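Local coordinates for penicillin binding protein 2X (PDB 5U47) that probably cross-links the peptides of neighbouring glycan strands in septal peptidoglycan as a transpeptidase of the cell-division machinery, and is a target of beta-lactams, at residues 76-79 with 80-84; 86-89 with 90-94; 147-151 with 152-156; 384-388 with 389-393; 685-688 with 689-693. The protein carries 1 engineered substitution. One frame throughout, in Å; residues are numbered along the deposited sequence.

The five contacts are local and follow one another along the chain. Interactions 1 and 2 sit on consecutive helices, 72-86 and 90-97, their centres 7 Å apart. They touch where A79 and L82 pack on T93, and a long, weak ion pair joins D80 to K90. Interaction 3 belongs to the same dimerisation-domain part of the chain but its centre is 41 Å from that of interaction 1. It reaches the transpeptidase region, where F153 CE1 meets M388 CE of interaction 4 at 3.4 Å. Interaction 5, in the second PASTA domain, is centred 27 Å from interaction 4 and 80 Å from interaction 1. None of the five includes the SxxK motif expected to carry this family's acylated serine.

Interaction 1 (76-79 with 80-84); sequences DKVA and DILKD
Helix 72-86, in the dimerisation-domain part of the chain, brings V78 against L82 and K77 against I81 by its i to i+4 repeat. The backbone evidence is regular: D80 N bonds D76 O, I81 N bonds K77 O, and L82 N bonds V78 O at 2.8 Å with an N-H...O angle of 161°; K83 N closes on A79 O. V78 and L82 lie side by side and point the same way, with V78 CG1 4.1 Å from L82 CG, on the face that turns to helix 90-97. One step round, the chain of K77 bends at chi2 (51°), which lays K77 CE over the end of I81, 3.9 Å from I81 CD1. I81 itself packs on L122, T125 and F126 of helix 116-128. On the outer face the carboxylates of D76 and D80 come within 4.0 Å between their OD2 atoms, their planes 77° apart. K77 NZ stays 5.0 Å from D80 OD2, not in contact, whereas D80 OD1 has a long, weak ion pair with K90. The helix is thus amphipathic: V78, I81 and L82 face neighbouring helices, with K77 methylenes along I81 at the border, while D76 and D80 would probably repel mildly, an effect nearby lysines could offset.

Interaction 2 (86-89 with 90-94); sequences LGIK and KSYTL
K89 takes the N-cap position of helix 90-97, and its carbonyl oxygen, K89 O, receives both Y92 N, at 2.9 Å, and T93 N, at 3.3 Å. This is the first turn of helix 90-97, joined to helix 72-86 by a short loop through G87, whose positive phi (70°) ends the helical path. The two donors differ in approach: T93 N lies nearly along the C=O axis with an N-H...O angle of 167°, whereas Y92 N sits well above the carbonyl plane and its bond is bent to 135°. The side chain of I88 points into that first turn. Its CG2 branch, anti to the backbone N, touches the edge of the Y92 ring near its plane, 3.7 Å from Y92 CD2, and also meets T93 OG1 at 3.3 Å, the I88 and T93 side chains crossing at about a right angle. I88 leans on K110 as well, and T93 packs on A79, L82 and F107, so the turn is set against the preceding helix. The hydroxyl of this buried threonine is satisfied by a bridging water: T93 OG1 donates to it at 2.7 Å, and the water in turn donates to I88 O at 2.9 Å.

Interaction 3 (147-151 with 152-156); sequences GTFAS and EFLGR
A150 and L154 open the tight side of this contact, where the loop after strand 134-143 runs into the short helix 151-154. A150, at the N-cap position with left-handed backbone angles (phi 40°), turns its carbonyl to L154 N, which meets A150 O at 2.9 Å in a nearly straight bond of 168°. The leucine then folds back over the loop: L154 CD1 lies 3.6 Å from F149 O and comes to the edge of the F149 ring, near the ring plane, 4.4 Å from F149 CD1. A150 CB lies 4.2 Å from F153 CB, and the F153 ring goes on to M388. F149 and A150 also rest on helix 224-241, and L43 closes over F149 and L154.

The S151-G155 end has less carbon packing and admits one water, though it too is buried. G155, leaving the helix with positive phi, still gives its N-H to S151 O, but the water adds a long donation of 3.3 Å to S151 O and a shorter one of 2.7 Å to G155 O. The E152 chain bends at chi2 (75°), leaving E152 OE1 3.8 Å from S151 CB, and its carboxylate bonds Y280 OH and T266 OG1. S151 OG accepts only weakly from F149 N and is held chiefly by Y267 O and S269.

Apolar contacts and polar bonds thus both join this turn to the transpeptidase region.

Interaction 4 (384-388 with 389-393); sequences TRFGM and VGESS
With CG anti to the backbone N (chi1 -178°) and chi2 also extended at -174°, E391 spans the loop to T384, whose OG1 is turned by chi1 of 70° to meet it. The loop links helix 368-377 to strand 395-396 in the transpeptidase domain, and the carboxylate of E391 ties its two limbs together. E391 OE2 takes two bonds from T384, one from T384 OG1 at 2.7 Å on the syn side and one from T384 N at 2.9 Å; they arrive from opposite faces of the carboxylate plane. E391 OE1 offers its syn lone pair to R385 N at 2.8 Å. Three N-H or O-H donors thus hold the carboxylate and fix its rotation, probably favouring the charged form. T384 OG1 also accepts weakly from F386 N, the bond of an ST turn, and the methyl branch CG2 touches OE2. Around the loop, V417 packs on T384, F386 and E391, and the F386 ring stands edge-to-face with F437. A606 and N607 of helix 602-611 touch R385 and V389. Two waters occupy the span between the limbs: one bridges M388 O and, weakly, E391 N, and the other lies 2.6 Å from M388 O and 2.8 Å from E391 OE1.

Interaction 5 (685-688 with 689-693); sequences TKQS and VAAGE
Unusually, the amide of Q687 reaches forward to the backbone of V689, only two residues on: Q687 NE2 donates to V689 O at 2.9 Å, with an N-H...O angle of 165° and the acceptor exactly in the amide plane. The side chain gets there because chi1 is 61°, which sets CG between the backbone N and the carbonyl carbon, after which the chain runs extended. Q687 CG itself then lies 3.3 Å from V689 O. Two other bonds fix the rotation of the amide, since NE2 also donates to P653 O and OE1 accepts from M655 N; all the amide's polar ends are therefore held, and its flip is settled by the partners.

Next to it, Q687 NE2 passes 3.7 Å from A691 N and 4.3 Å from A691 CB, an approach without a bond. V689 packs on I701 and L652, the latter also touched by Q687, and S688 OG is bonded to T702 N, which ties the end of the strand to its neighbour. Beyond, A690 to E693 form a type II turn, closed by a weak E693 N to A690 O bond of 3.4 Å, with G692 at phi 98°.

Across from T704 the strand carries one residue too many, T685 and K686 sharing that single partner, which makes a classic beta bulge. The whole is an edge strand running into a turn, in the three-stranded sheet that belongs to the second PASTA domain.

Interaction 1 (76-79 with 80-84)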
loop_
_atom_site.group_PDB
_atom_site.type_symbol
_atom_site.label_atom_id
_atom_site.label_comp_id
_atom_site.label_asym_id
_atom_site.label_seq_id
_atom_site.Cartn_x
_atom_site.Cartn_y
_atom_site.Cartn_z
ATOM N N ASP A 76 -10.225 27.064 -47.665
ATOM C CA ASP A 76 -9.574 28.306 -47.234
ATOM C C ASP A 76 -10.137 28.853 -45.922
ATOM O O ASP A 76 -9.387 29.378 -45.103
ATOM C CB ASP A 76 -9.714 29.386 -48.320
ATOM C CG ASP A 76 -8.971 30.672 -47.972
ATOM O OD1 ASP A 76 -7.741 30.616 -47.738
ATOM O OD2 ASP A 76 -9.616 31.741 -47.948
ATOM N N LYS A 77 -11.455 28.763 -45.737
ATOM C CA LYS A 77 -12.067 29.259 -44.499
ATOM C C LYS A 77 -11.652 28.375 -43.312
ATOM O O LYS A 77 -11.409 28.873 -42.206
ATOM C CB LYS A 77 -13.591 29.359 -44.631
ATOM C CG LYS A 77 -14.313 29.848 -43.378
ATOM C CD LYS A 77 -13.708 31.136 -42.814
ATOM C CE LYS A 77 -14.456 31.605 -41.578
ATOM N NZ LYS A 77 -13.797 32.780 -40.953
ATOM N N VAL A 78 -11.560 27.066 -43.555
ATOM C CA VAL A 78 -11.100 26.121 -42.541
ATOM C C VAL A 78 -9.668 26.485 -42.126
ATOM O O VAL A 78 -9.341 26.446 -40.936
ATOM C CB VAL A 78 -11.168 24.650 -43.036
ATOM C CG1 VAL A 78 -10.510 23.698 -42.037
ATOM C CG2 VAL A 78 -12.611 24.227 -43.284
ATOM N N ALA A 79 -8.829 26.866 -43.094
ATOM C CA ALA A 79 -7.443 27.241 -42.770
ATOM C C ALA A 79 -7.397 28.511 -41.904
ATOM O O ALA A 79 -6.600 28.602 -40.948
ATOM C CB ALA A 79 -6.622 27.418 -44.033
ATOM N N ASP A 80 -8.256 29.483 -42.235
ATOM C CA ASP A 80 -8.344 30.732 -41.461
ATOM C C ASP A 80 -8.707 30.400 -40.023
ATOM O O ASP A 80 -8.094 30.908 -39.079
ATOM C CB ASP A 80 -9.388 31.687 -42.050
ATOM C CG ASP A 80 -9.000 32.216 -43.434
ATOM O OD1 ASP A 80 -7.807 32.126 -43.816
ATOM O OD2 ASP A 80 -9.898 32.733 -44.133
ATOM N N ILE A 81 -9.688 29.514 -39.874
ATOM C CA ILE A 81 -10.135 29.078 -38.556
ATOM C C ILE A 81 -9.025 28.331 -37.789
ATOM O O ILE A 81 -8.782 28.631 -36.616
ATOM C CB ILE A 81 -11.426 28.229 -38.655
ATOM C CG1 ILE A 81 -12.593 29.122 -39.134
ATOM C CG2 ILE A 81 -11.756 27.603 -37.299
ATOM C CD1 ILE A 81 -13.847 28.372 -39.543
ATOM N N LEU A 82 -8.348 27.391 -38.450
ATOM C CA LEU A 82 -7.288 26.622 -37.795
ATOM C C LEU A 82 -6.084 27.489 -37.406
ATOM O O LEU A 82 -5.435 27.235 -36.375
ATOM C CB LEU A 82 -6.868 25.404 -38.629
ATOM C CG LEU A 82 -7.945 24.323 -38.879
ATOM C CD1 LEU A 82 -7.278 22.984 -39.175
ATOM C CD2 LEU A 82 -8.891 24.138 -37.699
ATOM N N LYS A 83 -5.791 28.503 -38.218
ATOM C CA LYS A 83 -4.697 29.425 -37.932
ATOM C C LYS A 83 -5.028 30.242 -36.687
ATOM O O LYS A 83 -4.271 30.241 -35.716
ATOM C CB LYS A 83 -4.447 30.357 -39.123
ATOM C CG LYS A 83 -3.315 31.362 -38.906
ATOM C CD LYS A 83 -1.973 30.677 -38.681
ATOM C CE LYS A 83 -0.858 31.690 -38.438
ATOM N NZ LYS A 83 0.451 31.024 -38.205
ATOM N N ASP A 84 -6.177 30.914 -36.711
ATOM C CA ASP A 84 -6.598 31.737 -35.580
ATOM C C ASP A 84 -6.751 30.936 -34.268
ATOM O O ASP A 84 -6.269 31.368 -33.216
ATOM C CB ASP A 84 -7.925 32.438 -35.905
ATOM C CG ASP A 84 -8.490 33.204 -34.713
ATOM O OD1 ASP A 84 -7.717 33.920 -34.026
ATOM O OD2 ASP A 84 -9.711 33.081 -34.463
#

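Interaction 2 (86-89 with 90-94)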
loop_
_atom_site.group_PDB
_atom_site.type_symbol
_atom_site.label_atom_id
_atom_site.label_comp_id
_atom_site.label_asym_id
_atom_site.label_seq_id
_atom_site.Cartn_x
_atom_site.Cartn_y
_atom_site.Cartn_z
ATOM N N LEU A 86 -5.780 27.396 -33.574
ATOM C CA LEU A 86 -4.715 26.440 -33.222
ATOM C C LEU A 86 -3.302 26.860 -33.613
ATOM O O LEU A 86 -2.350 26.161 -33.278
ATOM C CB LEU A 86 -4.980 25.075 -33.870
ATOM C CG LEU A 86 -6.239 24.319 -33.428
ATOM C CD1 LEU A 86 -6.378 23.038 -34.234
ATOM C CD2 LEU A 86 -6.201 24.017 -31.933
ATOM N N GLY A 87 -3.155 27.975 -34.326
ATOM C CA GLY A 87 -1.827 28.416 -34.758
ATOM C C GLY A 87 -1.222 27.525 -35.834
ATOM O O GLY A 87 -0.000 27.409 -35.941
ATOM N N ILE A 88 -2.079 26.895 -36.631
ATOM C CA ILE A 88 -1.640 26.020 -37.714
ATOM C C ILE A 88 -1.517 26.853 -38.985
ATOM O O ILE A 88 -2.469 27.544 -39.371
ATOM C CB ILE A 88 -2.638 24.865 -37.945
ATOM C CG1 ILE A 88 -2.758 23.997 -36.679
ATOM C CG2 ILE A 88 -2.201 24.003 -39.131
ATOM C CD1 ILE A 88 -3.765 22.865 -36.782
ATOM N N LYS A 89 -0.358 26.770 -39.644
ATOM C CA LYS A 89 -0.112 27.516 -40.892
ATOM C C LYS A 89 -1.106 27.101 -41.972
ATOM O O LYS A 89 -1.316 25.905 -42.202
ATOM C CB LYS A 89 1.317 27.303 -41.409
ATOM C CG LYS A 89 2.402 27.963 -40.574
ATOM C CD LYS A 89 3.752 27.870 -41.280
ATOM C CE LYS A 89 4.829 28.687 -40.577
ATOM N NZ LYS A 89 5.096 28.237 -39.184
ATOM N N LYS A 90 -1.697 28.101 -42.631
ATOM C CA LYS A 90 -2.716 27.881 -43.675
ATOM C C LYS A 90 -2.286 26.882 -44.738
ATOM O O LYS A 90 -3.084 26.043 -45.161
ATOM C CB LYS A 90 -3.119 29.211 -44.332
ATOM C CG LYS A 90 -3.764 30.189 -43.365
ATOM C CD LYS A 90 -4.189 31.479 -44.035
ATOM C CE LYS A 90 -4.645 32.488 -42.992
ATOM N NZ LYS A 90 -4.976 33.808 -43.592
ATOM N N SER A 91 -1.027 26.970 -45.152
ATOM C CA SER A 91 -0.475 26.064 -46.161
ATOM C C SER A 91 -0.456 24.598 -45.709
ATOM O O SER A 91 -0.581 23.707 -46.529
ATOM C CB SER A 91 0.935 26.519 -46.586
ATOM O OG SER A 91 1.793 26.687 -45.467
ATOM N N TYR A 92 -0.310 24.349 -44.415
ATOM C CA TYR A 92 -0.315 22.966 -43.913
ATOM C C TYR A 92 -1.740 22.401 -43.910
ATOM O O TYR A 92 -1.966 21.273 -44.357
ATOM C CB TYR A 92 0.304 22.878 -42.524
ATOM C CG TYR A 92 0.231 21.482 -41.938
ATOM C CD1 TYR A 92 1.143 20.487 -42.320
ATOM C CD2 TYR A 92 -0.757 21.149 -41.009
ATOM C CE1 TYR A 92 1.072 19.205 -41.790
ATOM C CE2 TYR A 92 -0.835 19.872 -40.474
ATOM C CZ TYR A 92 0.078 18.904 -40.867
ATOM O OH TYR A 92 -0.011 17.645 -40.323
ATOM N N THR A 93 -2.684 23.190 -43.387
ATOM C CA THR A 93 -4.111 22.827 -43.361
ATOM C C THR A 93 -4.573 22.529 -44.786
ATOM O O THR A 93 -5.172 21.485 -45.038
ATOM C CB THR A 93 -4.981 23.971 -42.768
ATOM O OG1 THR A 93 -4.627 24.193 -41.397
ATOM C CG2 THR A 93 -6.486 23.655 -42.850
ATOM N N LEU A 94 -4.283 23.456 -45.707
ATOM C CA LEU A 94 -4.642 23.299 -47.122
ATOM C C LEU A 94 -4.021 22.038 -47.733
ATOM O O LEU A 94 -4.714 21.281 -48.420
ATOM C CB LEU A 94 -4.254 24.547 -47.933
ATOM C CG LEU A 94 -5.107 25.794 -47.658
ATOM C CD1 LEU A 94 -4.457 27.045 -48.229
ATOM C CD2 LEU A 94 -6.523 25.628 -48.206
HETATM O O HOH W 1 -4.618 26.840 -41.142
#

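Interaction 3 (147-151 with 152-156)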
loop_
_atom_site.group_PDB
_atom_site.type_symbol
_atom_site.label_atom_id
_atom_site.label_comp_id
_atom_site.label_asym_id
_atom_site.label_seq_id
_atom_site.Cartn_x
_atom_site.Cartn_y
_atom_site.Cartn_z
ATOM N N GLY A 147 2.472 15.422 -8.936
ATOM C CA GLY A 147 3.832 15.133 -9.436
ATOM C C GLY A 147 4.535 14.004 -8.657
ATOM O O GLY A 147 4.067 12.851 -8.662
ATOM N N THR A 148 5.668 14.338 -8.024
ATOM C CA THR A 148 6.426 13.378 -7.195
ATOM C C THR A 148 5.742 13.297 -5.831
ATOM O O THR A 148 5.985 14.121 -4.931
ATOM C CB THR A 148 7.894 13.804 -7.093
ATOM O OG1 THR A 148 8.435 13.891 -8.429
ATOM C CG2 THR A 148 8.679 12.815 -6.287
ATOM N N PHE A 149 4.874 12.303 -5.697
ATOM C CA PHE A 149 3.992 12.171 -4.546
ATOM C C PHE A 149 3.502 10.737 -4.498
ATOM O O PHE A 149 2.719 10.324 -5.355
ATOM C CB PHE A 149 2.812 13.152 -4.760
ATOM C CG PHE A 149 1.729 13.114 -3.704
ATOM C CD1 PHE A 149 0.782 12.106 -3.686
ATOM C CD2 PHE A 149 1.614 14.146 -2.782
ATOM C CE1 PHE A 149 -0.222 12.085 -2.723
ATOM C CE2 PHE A 149 0.608 14.149 -1.831
ATOM C CZ PHE A 149 -0.319 13.122 -1.812
ATOM N N ALA A 150 3.973 9.975 -3.508
ATOM C CA ALA A 150 3.602 8.543 -3.337
ATOM C C ALA A 150 3.531 7.837 -4.671
ATOM O O ALA A 150 2.618 7.048 -4.928
ATOM C CB ALA A 150 2.270 8.452 -2.648
ATOM N N SER A 151 4.520 8.085 -5.508
ATOM C CA SER A 151 4.458 7.602 -6.884
ATOM C C SER A 151 4.401 6.096 -7.025
ATOM O O SER A 151 3.518 5.562 -7.723
ATOM C CB SER A 151 5.598 8.206 -7.708
ATOM O OG SER A 151 5.408 9.605 -7.824
ATOM N N GLU A 152 5.323 5.404 -6.367
ATOM C CA GLU A 152 5.304 3.946 -6.409
ATOM C C GLU A 152 4.009 3.365 -5.807
ATOM O O GLU A 152 3.479 2.381 -6.306
ATOM C CB GLU A 152 6.564 3.349 -5.761
ATOM C CG GLU A 152 7.820 3.546 -6.609
ATOM C CD GLU A 152 8.404 4.955 -6.614
ATOM O OE1 GLU A 152 7.981 5.873 -5.823
ATOM O OE2 GLU A 152 9.331 5.140 -7.431
ATOM N N PHE A 153 3.497 3.993 -4.758
ATOM C CA PHE A 153 2.233 3.533 -4.169
ATOM C C PHE A 153 1.050 3.647 -5.164
ATOM O O PHE A 153 0.288 2.677 -5.361
ATOM C CB PHE A 153 1.961 4.317 -2.906
ATOM C CG PHE A 153 0.574 4.145 -2.364
ATOM C CD1 PHE A 153 0.234 3.012 -1.636
ATOM C CD2 PHE A 153 -0.384 5.126 -2.572
ATOM C CE1 PHE A 153 -1.050 2.868 -1.125
ATOM C CE2 PHE A 153 -1.672 4.995 -2.050
ATOM C CZ PHE A 153 -1.998 3.861 -1.330
ATOM N N LEU A 154 0.917 4.816 -5.786
ATOM C CA LEU A 154 -0.175 5.060 -6.735
ATOM C C LEU A 154 -0.076 4.210 -7.981
ATOM O O LEU A 154 -1.070 3.686 -8.454
ATOM C CB LEU A 154 -0.220 6.533 -7.150
ATOM C CG LEU A 154 -0.578 7.540 -6.069
ATOM C CD1 LEU A 154 -0.401 8.955 -6.595
ATOM C CD2 LEU A 154 -1.994 7.314 -5.576
ATOM N N GLY A 155 1.128 4.066 -8.509
ATOM C CA GLY A 155 1.298 3.356 -9.749
ATOM C C GLY A 155 0.797 4.188 -10.919
ATOM O O GLY A 155 0.523 5.390 -10.784
ATOM N N ARG A 156 0.680 3.532 -12.071
ATOM C CA ARG A 156 0.273 4.173 -13.328
ATOM C C ARG A 156 -0.815 3.391 -14.058
ATOM O O ARG A 156 -0.816 2.158 -14.034
ATOM C CB ARG A 156 1.478 4.251 -14.280
ATOM C CG ARG A 156 2.519 5.318 -13.942
ATOM C CD ARG A 156 2.082 6.723 -14.340
ATOM N NE ARG A 156 1.941 6.816 -15.801
ATOM C CZ ARG A 156 1.758 7.944 -16.499
ATOM N NH1 ARG A 156 1.702 9.131 -15.906
ATOM N NH2 ARG A 156 1.642 7.877 -17.821
HETATM O O HOH W 2 2.751 6.872 -10.633
#

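Interaction 4 (384-388 with 389-393)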
loop_
_atom_site.group_PDB
_atom_site.type_symbol
_atom_site.label_atom_id
_atom_site.label_comp_id
_atom_site.label_asym_id
_atom_site.label_seq_id
_atom_site.Cartn_x
_atom_site.Cartn_y
_atom_site.Cartn_z
ATOM N N THR A 384 0.284 -10.047 4.170
ATOM C CA THR A 384 -0.821 -9.322 4.799
ATOM C C THR A 384 -2.123 -9.454 3.983
ATOM O O THR A 384 -3.222 -9.452 4.546
ATOM C CB THR A 384 -0.488 -7.826 4.995
ATOM O OG1 THR A 384 -0.441 -7.135 3.728
ATOM C CG2 THR A 384 0.846 -7.655 5.734
ATOM N N ARG A 385 -1.988 -9.590 2.667
ATOM C CA ARG A 385 -3.132 -9.625 1.745
ATOM C C ARG A 385 -3.971 -8.362 1.962
ATOM O O ARG A 385 -5.193 -8.404 1.928
ATOM C CB ARG A 385 -3.965 -10.882 1.945
ATOM C CG ARG A 385 -3.116 -12.132 2.005
ATOM C CD ARG A 385 -3.964 -13.365 1.906
ATOM N NE ARG A 385 -3.156 -14.579 2.016
ATOM C CZ ARG A 385 -3.055 -15.369 3.084
ATOM N NH1 ARG A 385 -3.746 -15.136 4.200
ATOM N NH2 ARG A 385 -2.279 -16.440 3.015
ATOM N N PHE A 386 -3.280 -7.229 2.129
ATOM C CA PHE A 386 -3.937 -5.981 2.454
ATOM C C PHE A 386 -4.626 -5.267 1.292
ATOM O O PHE A 386 -5.313 -4.278 1.529
ATOM C CB PHE A 386 -3.033 -5.038 3.281
ATOM C CG PHE A 386 -1.995 -4.277 2.515
ATOM C CD1 PHE A 386 -1.247 -4.852 1.502
ATOM C CD2 PHE A 386 -1.658 -2.972 2.931
ATOM C CE1 PHE A 386 -0.249 -4.139 0.878
ATOM C CE2 PHE A 386 -0.672 -2.253 2.295
ATOM C CZ PHE A 386 0.029 -2.843 1.257
ATOM N N GLY A 387 -4.457 -5.772 0.075
ATOM C CA GLY A 387 -5.151 -5.244 -1.076
ATOM C C GLY A 387 -4.328 -5.065 -2.322
ATOM O O GLY A 387 -4.885 -4.910 -3.392
ATOM N N MET A 388 -3.011 -5.075 -2.196
ATOM C CA MET A 388 -2.168 -4.876 -3.361
ATOM C C MET A 388 -1.860 -6.192 -4.048
ATOM O O MET A 388 -1.790 -7.237 -3.387
ATOM C CB MET A 388 -0.837 -4.241 -2.969
ATOM C CG MET A 388 -0.931 -2.832 -2.453
ATOM S SD MET A 388 -1.422 -1.620 -3.704
ATOM C CE MET A 388 -1.185 -0.098 -2.788
ATOM N N VAL A 389 -1.703 -6.163 -5.369
ATOM C CA VAL A 389 -1.296 -7.367 -6.095
ATOM C C VAL A 389 0.229 -7.371 -6.158
ATOM O O VAL A 389 0.861 -6.310 -6.165
ATOM C CB VAL A 389 -1.920 -7.466 -7.501
ATOM C CG1 VAL A 389 -3.444 -7.476 -7.392
ATOM C CG2 VAL A 389 -1.438 -6.344 -8.399
ATOM N N GLY A 390 0.806 -8.571 -6.202
ATOM C CA GLY A 390 2.273 -8.775 -6.213
ATOM C C GLY A 390 2.966 -8.638 -4.861
ATOM O O GLY A 390 4.142 -8.281 -4.785
ATOM N N GLU A 391 2.243 -8.884 -3.778
ATOM C CA GLU A 391 2.851 -8.796 -2.454
ATOM C C GLU A 391 3.714 -10.039 -2.199
ATOM O O GLU A 391 3.316 -11.138 -2.556
ATOM C CB GLU A 391 1.763 -8.703 -1.383
ATOM C CG GLU A 391 2.296 -8.553 0.031
ATOM C CD GLU A 391 1.221 -8.600 1.101
ATOM O OE1 GLU A 391 0.066 -9.036 0.800
ATOM O OE2 GLU A 391 1.553 -8.234 2.260
ATOM N N SER A 392 4.874 -9.856 -1.565
ATOM C CA SER A 392 5.763 -10.975 -1.211
ATOM C C SER A 392 5.363 -11.507 0.162
ATOM O O SER A 392 4.706 -10.791 0.949
ATOM C CB SER A 392 7.219 -10.523 -1.203
ATOM O OG SER A 392 7.599 -10.076 -2.483
ATOM N N SER A 393 5.766 -12.742 0.457
ATOM C CA SER A 393 5.416 -13.392 1.726
ATOM C C SER A 393 6.494 -13.403 2.797
ATOM O O SER A 393 6.209 -13.711 3.950
ATOM C CB SER A 393 4.972 -14.825 1.446
ATOM O OG SER A 393 3.818 -14.804 0.644
HETATM O O HOH W 3 -1.427 -7.238 -0.804
HETATM O O HOH W 4 -1.003 -9.719 -3.487
#

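Interaction 5 (685-688 with 689-693)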
loop_
_atom_site.group_PDB
_atom_site.type_symbol
_atom_site.label_atom_id
_atom_site.label_comp_id
_atom_site.label_asym_id
_atom_site.label_seq_id
_atom_site.Cartn_x
_atom_site.Cartn_y
_atom_site.Cartn_z
ATOM N N THR A 685 -12.257 -11.986 23.313
ATOM C CA THR A 685 -11.166 -11.324 24.048
ATOM C C THR A 685 -10.217 -12.337 24.697
ATOM O O THR A 685 -9.113 -11.976 25.068
ATOM C CB THR A 685 -11.666 -10.346 25.126
ATOM O OG1 THR A 685 -12.540 -11.028 26.044
ATOM C CG2 THR A 685 -12.393 -9.161 24.482
ATOM N N LYS A 686 -10.663 -13.582 24.867
ATOM C CA LYS A 686 -9.814 -14.631 25.445
ATOM C C LYS A 686 -10.289 -15.998 24.963
ATOM O O LYS A 686 -11.474 -16.188 24.675
ATOM C CB LYS A 686 -9.821 -14.594 26.987
ATOM C CG LYS A 686 -9.354 -13.284 27.619
ATOM C CD LYS A 686 -9.262 -13.348 29.137
ATOM C CE LYS A 686 -8.157 -14.290 29.598
ATOM N NZ LYS A 686 -7.994 -14.268 31.081
ATOM N N GLN A 687 -9.351 -16.939 24.864
ATOM C CA GLN A 687 -9.658 -18.322 24.471
ATOM C C GLN A 687 -8.898 -19.209 25.461
ATOM O O GLN A 687 -7.778 -18.894 25.825
ATOM C CB GLN A 687 -9.273 -18.591 23.013
ATOM C CG GLN A 687 -7.803 -18.431 22.672
ATOM C CD GLN A 687 -7.592 -18.450 21.174
ATOM O OE1 GLN A 687 -7.872 -17.467 20.505
ATOM N NE2 GLN A 687 -7.088 -19.556 20.643
ATOM N N SER A 688 -9.532 -20.285 25.919
ATOM C CA SER A 688 -8.946 -21.166 26.949
ATOM C C SER A 688 -7.936 -22.156 26.379
ATOM O O SER A 688 -7.193 -22.772 27.131
ATOM C CB SER A 688 -10.053 -21.926 27.692
ATOM O OG SER A 688 -10.705 -22.858 26.824
ATOM N N VAL A 689 -7.929 -22.324 25.059
ATOM C CA VAL A 689 -6.950 -23.190 24.397
ATOM C C VAL A 689 -6.091 -22.295 23.497
ATOM O O VAL A 689 -6.627 -21.533 22.696
ATOM C CB VAL A 689 -7.634 -24.275 23.560
ATOM C CG1 VAL A 689 -6.586 -25.151 22.878
ATOM C CG2 VAL A 689 -8.548 -25.122 24.459
ATOM N N ALA A 690 -4.775 -22.413 23.623
ATOM C CA ALA A 690 -3.843 -21.562 22.878
ATOM C C ALA A 690 -3.854 -21.806 21.374
ATOM O O ALA A 690 -4.078 -22.932 20.913
ATOM C CB ALA A 690 -2.436 -21.737 23.412
ATOM N N ALA A 691 -3.619 -20.730 20.615
ATOM C CA ALA A 691 -3.556 -20.813 19.172
ATOM C C ALA A 691 -2.447 -21.784 18.795
ATOM O O ALA A 691 -1.410 -21.836 19.454
ATOM C CB ALA A 691 -3.279 -19.444 18.579
ATOM N N GLY A 692 -2.684 -22.580 17.760
ATOM C CA GLY A 692 -1.671 -23.533 17.296
ATOM C C GLY A 692 -1.822 -24.968 17.794
ATOM O O GLY A 692 -1.112 -25.852 17.321
ATOM N N GLU A 693 -2.723 -25.209 18.746
ATOM C CA GLU A 693 -2.968 -26.561 19.242
ATOM C C GLU A 693 -3.699 -27.332 18.155
ATOM O O GLU A 693 -4.477 -26.748 17.389
ATOM C CB GLU A 693 -3.812 -26.531 20.513
ATOM C CG GLU A 693 -3.130 -25.872 21.701
ATOM C CD GLU A 693 -2.007 -26.703 22.292
ATOM O OE1 GLU A 693 -2.155 -27.947 22.408
ATOM O OE2 GLU A 693 -0.978 -26.098 22.670
#